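Side-chain contact in hypothetical protein MM_2497 (Methanosarcina mazei, PDB 2I5E), which probably condenses phospholactate with GTP to form lactyl-diphospho-guanosine, a step in making the hydride carrier coenzyme F420: residues Tyr163-Phe166 and Met167-Thr170. Numbering follows the deposited sequence.
Sequences YDSF and MAGT
The Phe166 ring meets Met167 and Thr170 obliquely, and the two partners lie on opposite sides of its plane. From one side comes the methyl end of Met167, modelled as selenomethionine, with CE 3.5 Å from Phe166 CD2; bends at chi2 and chi3 bring its end back beside that corner of the ring. From the other, Thr170 OG1 stands 3.9 Å from the same Phe166 CD2. His184 of helix 175-184 adds an edge-to-face ring contact to Phe166. The Tyr163 ring is approached at its edge, near the ring plane, by the methyl of Ala168, a loose contact of 4.4 Å from CE2 to CB, while its hydroxyl bonds to Glu108.

The backbone folds into an ST motif, Ser165 to Gly169, overlapped by a type I turn from Met167 to Thr170. Ser165 OG, anti to its own nitrogen (chi1 173°), accepts the Ala168 N-H at 3.1 Å along a nearly straight line (172°). The second bond of the motif, Gly169 N to Ser165 O, is also 3.1 Å but weak, being bent. Thr170 OG1 donates to Phe166 O at 2.7 Å; with a C=O...donor angle of 158° and the donor somewhat tilted from the carbonyl plane, it ties the last residue of the turn to the residue just before it.

Ser165 OG also bonds to Asp164 OD2 of the second subunit, and OD1 of that carboxylate receives the Met167 N-H. A carboxylate, if ionised, can only accept, so the hydroxyl probably gives its proton to Asp164 while it accepts from Ala168. The chemistry therefore implies that one hydroxyl both shapes the loop between strand 160-162 and helix 175-184 and links it to the homodimer interface.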
loop_
_atom_site.group_PDB
_atom_site.type_symbol
_atom_site.label_atom_id
_atom_site.label_comp_id
_atom_site.label_asym_id
_atom_site.label_seq_id
_atom_site.Cartn_x
_atom_site.Cartn_y
_atom_site.Cartn_z
ATOM N N TYR A 163 -5.539 -5.224 8.719
ATOM C CA TYR A 163 -6.356 -4.257 8.052
ATOM C C TYR A 163 -5.692 -3.907 6.737
ATOM O O TYR A 163 -4.616 -3.357 6.773
ATOM C CB TYR A 163 -6.418 -2.949 8.906
ATOM C CG TYR A 163 -7.450 -1.966 8.394
ATOM C CD1 TYR A 163 -8.780 -2.277 8.438
ATOM C CD2 TYR A 163 -7.087 -0.748 7.847
ATOM C CE1 TYR A 163 -9.751 -1.414 7.944
ATOM C CE2 TYR A 163 -8.055 0.163 7.334
ATOM C CZ TYR A 163 -9.361 -0.190 7.435
ATOM O OH TYR A 163 -10.319 0.629 6.963
ATOM N N ASP A 164 -6.327 -4.161 5.600
ATOM C CA ASP A 164 -5.681 -4.081 4.302
ATOM C C ASP A 164 -6.096 -2.811 3.594
ATOM O O ASP A 164 -7.039 -2.805 2.844
ATOM C CB ASP A 164 -6.080 -5.308 3.453
ATOM C CG ASP A 164 -5.590 -5.199 2.023
ATOM O OD1 ASP A 164 -4.490 -4.626 1.790
ATOM O OD2 ASP A 164 -6.309 -5.627 1.106
ATOM N N SER A 165 -5.362 -1.730 3.787
ATOM C CA SER A 165 -5.707 -0.447 3.269
ATOM C C SER A 165 -4.409 0.155 2.710
ATOM O O SER A 165 -3.474 0.341 3.458
ATOM C CB SER A 165 -6.094 0.461 4.461
ATOM O OG SER A 165 -6.287 1.766 3.983
ATOM N N PHE A 166 -4.438 0.606 1.465
ATOM C CA PHE A 166 -3.384 1.353 0.816
ATOM C C PHE A 166 -3.198 2.709 1.559
ATOM O O PHE A 166 -2.067 3.168 1.736
ATOM C CB PHE A 166 -3.780 1.577 -0.681
ATOM C CG PHE A 166 -2.667 2.135 -1.589
ATOM C CD1 PHE A 166 -2.045 1.340 -2.511
ATOM C CD2 PHE A 166 -2.279 3.466 -1.521
ATOM C CE1 PHE A 166 -1.069 1.879 -3.389
ATOM C CE2 PHE A 166 -1.275 3.999 -2.326
ATOM C CZ PHE A 166 -0.686 3.226 -3.260
HETATM N N MSE A 167 -4.289 3.388 1.904
HETATM C CA MSE A 167 -4.178 4.756 2.408
HETATM C C MSE A 167 -3.634 4.719 3.848
HETATM O O MSE A 167 -2.757 5.500 4.174
HETATM C CB MSE A 167 -5.514 5.455 2.405
HETATM C CG MSE A 167 -6.165 5.632 1.010
HETATM SE SE MSE A 167 -5.109 6.564 -0.300
HETATM C CE MSE A 167 -5.304 5.252 -1.835
ATOM N N ALA A 168 -4.128 3.804 4.696
ATOM C CA ALA A 168 -3.670 3.762 6.081
ATOM C C ALA A 168 -2.257 3.100 6.126
ATOM O O ALA A 168 -1.511 3.206 7.100
ATOM C CB ALA A 168 -4.697 2.928 6.983
ATOM N N GLY A 169 -1.896 2.410 5.070
ATOM C CA GLY A 169 -0.568 1.861 4.993
ATOM C C GLY A 169 0.536 2.687 4.372
ATOM O O GLY A 169 1.688 2.253 4.371
ATOM N N THR A 170 0.206 3.885 3.876
ATOM C CA THR A 170 1.192 4.879 3.362
ATOM C C THR A 170 1.633 5.786 4.484
ATOM O O THR A 170 0.986 6.807 4.821
ATOM C CB THR A 170 0.536 5.650 2.231
ATOM O OG1 THR A 170 0.066 4.679 1.296
ATOM C CG2 THR A 170 1.480 6.587 1.478
#